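PDB 3GRH: putative acyl-CoA thioester hydrolase YbhC from Escherichia coli K-12, which is a putative thioesterase of the outer membrane, related to pectinesterases by its beta-helix fold but without pectin binding or pectinesterase activity. Local coordinates for residues D278-F290 with Q304-N316. Sequence-based numbering, arbitrary orientation.
Sequences DVDIVSGRGAVVF and QEAYVFAPATLSN
V282 and S283 run alongside F309 and A310 as successive rungs of the right-handed parallel beta-helix of carbohydrate esterase family 8, a worked example of how one ladder of strands serves two faces. The V282 amide bonds V308 O, and A310 N returns to V282 O at 2.8 Å; G284 continues the ladder, donating to A310 O and accepting from the A312 amide. On the core face V282 and F309 lie side by side, V282 CB touching the ring at CD1. A chi1 of -66° puts F309 CG beside the backbone N, which brings CE1 to 4.1 Å from CE2 of F290, a residue on the next face of the coil; the two rings meet obliquely, and F295 packs edge-to-face against both.

At the corner before this strand sits the predicted nucleophile, D280. Its carboxylate lies alongside Y307, the two planes 40° apart, and OD1 approaches both Y307 CB and A310 CB, on the other face, at 3.6 Å. R340, a substrate-binding residue by similarity, forms a salt bridge with the same oxygen and a cation-pi contact with the Y307 ring, consistent with an active-site cleft like that of pectin methylesterases. V279 CG1 meets the edge of that ring, near CD2, while Y307 OH is hydrogen-bonded to E305 OE1.

Beyond the strands, the R285 side chain reaches forward to the loop after A312. With CG anti to the backbone N (chi1 -173°) and a bend at chi3, its guanidinium comes edge-on to A312 O, and D345 completes a salt bridge at NH2. L314 crosses the arginine at about a right angle, its CD2 over the centre of one guanidinium face, while NE, 2.8 Å away, and NH2, at 3.1 Å, both donate to A312 O almost exactly in the guanidinium plane.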
loop_
_atom_site.group_PDB
_atom_site.type_symbol
_atom_site.label_atom_id
_atom_site.label_comp_id
_atom_site.label_asym_id
_atom_site.label_seq_id
_atom_site.Cartn_x
_atom_site.Cartn_y
_atom_site.Cartn_z
ATOM N N ASP A 278 -1.869 12.431 -0.712
ATOM C CA ASP A 278 -1.604 13.440 0.312
ATOM C C ASP A 278 -1.670 12.925 1.749
ATOM O O ASP A 278 -0.656 12.850 2.432
ATOM C CB ASP A 278 -2.447 14.729 0.098
ATOM C CG ASP A 278 -3.921 14.492 -0.183
ATOM O OD1 ASP A 278 -4.583 13.610 0.422
ATOM O OD2 ASP A 278 -4.471 15.325 -0.966
ATOM N N VAL A 279 -2.848 12.551 2.197
ATOM C CA VAL A 279 -3.105 12.116 3.578
ATOM C C VAL A 279 -3.200 10.601 3.626
ATOM O O VAL A 279 -4.017 9.968 3.001
ATOM C CB VAL A 279 -4.406 12.729 4.051
ATOM C CG1 VAL A 279 -4.854 12.169 5.418
ATOM C CG2 VAL A 279 -4.239 14.246 4.115
ATOM N N ASP A 280 -2.307 10.001 4.394
ATOM C CA ASP A 280 -2.255 8.560 4.607
ATOM C C ASP A 280 -2.176 7.827 3.300
ATOM O O ASP A 280 -3.026 6.962 3.020
ATOM C CB ASP A 280 -3.436 8.149 5.491
ATOM C CG ASP A 280 -3.461 8.847 6.846
ATOM O OD1 ASP A 280 -2.446 9.361 7.346
ATOM O OD2 ASP A 280 -4.574 8.856 7.503
ATOM N N ILE A 281 -1.118 8.099 2.546
ATOM C CA ILE A 281 -0.987 7.612 1.209
ATOM C C ILE A 281 -0.914 6.085 1.214
ATOM O O ILE A 281 -1.451 5.450 0.337
ATOM C CB ILE A 281 0.210 8.237 0.560
ATOM C CG1 ILE A 281 0.152 9.778 0.599
ATOM C CG2 ILE A 281 0.385 7.719 -0.865
ATOM C CD1 ILE A 281 1.441 10.357 0.076
ATOM N N VAL A 282 -0.176 5.509 2.140
ATOM C CA VAL A 282 -0.049 4.030 2.281
ATOM C C VAL A 282 -0.540 3.684 3.689
ATOM O O VAL A 282 -0.012 4.163 4.640
ATOM C CB VAL A 282 1.401 3.561 2.132
ATOM C CG1 VAL A 282 1.466 2.102 2.511
ATOM C CG2 VAL A 282 1.873 3.869 0.696
ATOM N N SER A 283 -1.651 2.975 3.772
ATOM C CA SER A 283 -2.322 2.693 5.013
ATOM C C SER A 283 -2.603 1.236 5.196
ATOM O O SER A 283 -2.755 0.501 4.209
ATOM C CB SER A 283 -3.713 3.389 4.939
ATOM O OG SER A 283 -3.677 4.812 4.838
ATOM N N GLY A 284 -2.689 0.797 6.440
ATOM C CA GLY A 284 -3.298 -0.453 6.740
ATOM C C GLY A 284 -2.518 -1.450 7.477
ATOM O O GLY A 284 -1.467 -1.153 8.097
ATOM N N ARG A 285 -3.019 -2.686 7.418
ATOM C CA ARG A 285 -2.490 -3.789 8.244
ATOM C C ARG A 285 -1.960 -4.870 7.327
ATOM O O ARG A 285 -2.693 -5.401 6.542
ATOM C CB ARG A 285 -3.622 -4.366 9.083
ATOM C CG ARG A 285 -3.200 -5.402 10.121
ATOM C CD ARG A 285 -4.241 -5.630 11.172
ATOM N NE ARG A 285 -4.390 -4.511 12.031
ATOM C CZ ARG A 285 -5.413 -4.379 12.876
ATOM N NH1 ARG A 285 -6.365 -5.312 12.989
ATOM N NH2 ARG A 285 -5.448 -3.331 13.634
ATOM N N GLY A 286 -0.706 -5.234 7.494
ATOM C CA GLY A 286 -0.067 -6.216 6.628
ATOM C C GLY A 286 1.406 -5.876 6.639
ATOM O O GLY A 286 1.805 -4.769 7.014
ATOM N N ALA A 287 2.225 -6.837 6.227
ATOM C CA ALA A 287 3.615 -6.663 6.109
ATOM C C ALA A 287 3.899 -6.297 4.652
ATOM O O ALA A 287 3.620 -7.133 3.731
ATOM C CB ALA A 287 4.275 -7.927 6.413
ATOM N N VAL A 288 4.410 -5.106 4.420
ATOM C CA VAL A 288 4.614 -4.622 3.044
ATOM C C VAL A 288 6.022 -4.139 2.940
ATOM O O VAL A 288 6.451 -3.338 3.772
ATOM C CB VAL A 288 3.678 -3.472 2.650
ATOM C CG1 VAL A 288 3.811 -3.227 1.116
ATOM C CG2 VAL A 288 2.237 -3.830 3.058
ATOM N N VAL A 289 6.758 -4.559 1.916
ATOM C CA VAL A 289 8.088 -4.078 1.597
ATOM C C VAL A 289 8.019 -3.272 0.325
ATOM O O VAL A 289 7.485 -3.786 -0.644
ATOM C CB VAL A 289 9.075 -5.216 1.481
ATOM C CG1 VAL A 289 10.423 -4.681 0.931
ATOM C CG2 VAL A 289 9.313 -5.991 2.801
ATOM N N PHE A 290 8.493 -2.035 0.356
ATOM C CA PHE A 290 8.556 -1.133 -0.806
ATOM C C PHE A 290 9.999 -1.012 -1.139
ATOM O O PHE A 290 10.759 -0.524 -0.322
ATOM C CB PHE A 290 8.039 0.245 -0.406
ATOM C CG PHE A 290 6.611 0.267 -0.019
ATOM C CD1 PHE A 290 5.661 0.433 -1.013
ATOM C CD2 PHE A 290 6.207 0.174 1.299
ATOM C CE1 PHE A 290 4.337 0.488 -0.714
ATOM C CE2 PHE A 290 4.843 0.217 1.580
ATOM C CZ PHE A 290 3.927 0.342 0.542
ATOM N N GLN A 304 -2.613 21.713 3.991
ATOM C CA GLN A 304 -2.425 21.810 5.445
ATOM C C GLN A 304 -1.733 20.611 6.091
ATOM O O GLN A 304 -1.252 20.704 7.229
ATOM C CB GLN A 304 -3.760 22.003 6.182
ATOM C CG GLN A 304 -4.957 21.172 5.719
ATOM C CD GLN A 304 -6.283 21.694 6.291
ATOM O OE1 GLN A 304 -7.300 21.787 5.575
ATOM N NE2 GLN A 304 -6.272 22.070 7.582
ATOM N N GLU A 305 -1.746 19.482 5.413
ATOM C CA GLU A 305 -1.246 18.259 6.010
ATOM C C GLU A 305 -0.994 17.221 4.951
ATOM O O GLU A 305 -1.589 17.260 3.867
ATOM C CB GLU A 305 -2.260 17.709 7.003
ATOM C CG GLU A 305 -3.618 17.342 6.322
ATOM C CD GLU A 305 -4.708 16.942 7.332
ATOM O OE1 GLU A 305 -4.376 16.528 8.467
ATOM O OE2 GLU A 305 -5.920 17.054 6.966
ATOM N N ALA A 306 -0.083 16.305 5.272
ATOM C CA ALA A 306 0.216 15.201 4.398
ATOM C C ALA A 306 0.997 14.220 5.190
ATOM O O ALA A 306 1.790 14.604 5.990
ATOM C CB ALA A 306 1.087 15.660 3.238
ATOM N N TYR A 307 0.740 12.942 4.983
ATOM C CA TYR A 307 1.358 11.851 5.741
ATOM C C TYR A 307 1.563 10.672 4.826
ATOM O O TYR A 307 0.584 10.172 4.328
ATOM C CB TYR A 307 0.502 11.368 6.922
ATOM C CG TYR A 307 -0.163 12.460 7.715
ATOM C CD1 TYR A 307 0.503 13.153 8.719
ATOM C CD2 TYR A 307 -1.445 12.849 7.373
ATOM C CE1 TYR A 307 -0.156 14.192 9.390
ATOM C CE2 TYR A 307 -2.066 13.922 8.028
ATOM C CZ TYR A 307 -1.408 14.552 9.027
ATOM O OH TYR A 307 -2.067 15.584 9.729
ATOM N N VAL A 308 2.789 10.199 4.633
ATOM C CA VAL A 308 3.010 9.165 3.697
ATOM C C VAL A 308 2.496 7.831 4.179
ATOM O O VAL A 308 1.730 7.158 3.523
ATOM C CB VAL A 308 4.468 9.047 3.273
ATOM C CG1 VAL A 308 4.653 7.925 2.231
ATOM C CG2 VAL A 308 4.925 10.436 2.736
ATOM N N PHE A 309 2.935 7.417 5.380
ATOM C CA PHE A 309 2.606 6.096 5.896
ATOM C C PHE A 309 1.679 6.136 7.086
ATOM O O PHE A 309 1.898 6.908 8.035
ATOM C CB PHE A 309 3.904 5.387 6.343
ATOM C CG PHE A 309 4.823 5.070 5.249
ATOM C CD1 PHE A 309 4.537 4.079 4.321
ATOM C CD2 PHE A 309 5.994 5.752 5.169
ATOM C CE1 PHE A 309 5.387 3.871 3.259
ATOM C CE2 PHE A 309 6.881 5.480 4.162
ATOM C CZ PHE A 309 6.561 4.555 3.210
ATOM N N ALA A 310 0.627 5.301 7.062
ATOM C CA ALA A 310 -0.315 5.169 8.181
ATOM C C ALA A 310 -0.584 3.718 8.485
ATOM O O ALA A 310 -1.647 3.157 8.132
ATOM C CB ALA A 310 -1.626 5.868 7.806
ATOM N N PRO A 311 0.409 3.063 9.049
ATOM C CA PRO A 311 0.297 1.678 9.399
ATOM C C PRO A 311 -0.682 1.462 10.595
ATOM O O PRO A 311 -0.717 2.265 11.579
ATOM C CB PRO A 311 1.722 1.313 9.772
ATOM C CG PRO A 311 2.367 2.514 10.114
ATOM C CD PRO A 311 1.701 3.633 9.431
ATOM N N ALA A 312 -1.379 0.348 10.509
ATOM C CA ALA A 312 -2.343 -0.123 11.477
ATOM C C ALA A 312 -1.893 -1.462 12.101
ATOM O O ALA A 312 -2.704 -2.320 12.482
ATOM C CB ALA A 312 -3.742 -0.276 10.856
ATOM N N THR A 313 -0.606 -1.690 12.146
ATOM C CA THR A 313 -0.013 -2.907 12.569
ATOM C C THR A 313 -0.464 -3.254 14.021
ATOM O O THR A 313 -0.410 -2.416 14.951
ATOM C CB THR A 313 1.471 -2.732 12.590
ATOM O OG1 THR A 313 1.889 -1.965 11.445
ATOM C CG2 THR A 313 2.229 -4.134 12.642
ATOM N N LEU A 314 -0.787 -4.522 14.250
ATOM C CA LEU A 314 -1.217 -4.969 15.537
ATOM C C LEU A 314 -0.023 -4.891 16.490
ATOM O O LEU A 314 1.100 -5.126 16.110
ATOM C CB LEU A 314 -1.694 -6.425 15.473
ATOM C CG LEU A 314 -3.011 -6.535 14.759
ATOM C CD1 LEU A 314 -3.260 -7.997 14.365
ATOM C CD2 LEU A 314 -4.104 -5.973 15.619
ATOM N N SER A 315 -0.291 -4.579 17.757
ATOM C CA SER A 315 0.833 -4.308 18.677
ATOM C C SER A 315 1.643 -5.540 19.018
ATOM O O SER A 315 2.826 -5.408 19.386
ATOM C CB SER A 315 0.353 -3.721 20.003
ATOM O OG SER A 315 -0.253 -2.452 19.866
ATOM N N ASN A 316 1.084 -6.749 18.850
ATOM C CA ASN A 316 1.794 -7.999 19.039
ATOM C C ASN A 316 2.583 -8.487 17.834
ATOM O O ASN A 316 3.283 -9.514 17.898
ATOM C CB ASN A 316 0.856 -9.132 19.463
ATOM C CG ASN A 316 -0.250 -9.395 18.442
ATOM O OD1 ASN A 316 -1.067 -8.537 18.234
ATOM N ND2 ASN A 316 -0.231 -10.569 17.762
HETATM O O HOH W 1 0.966 -2.941 9.114
#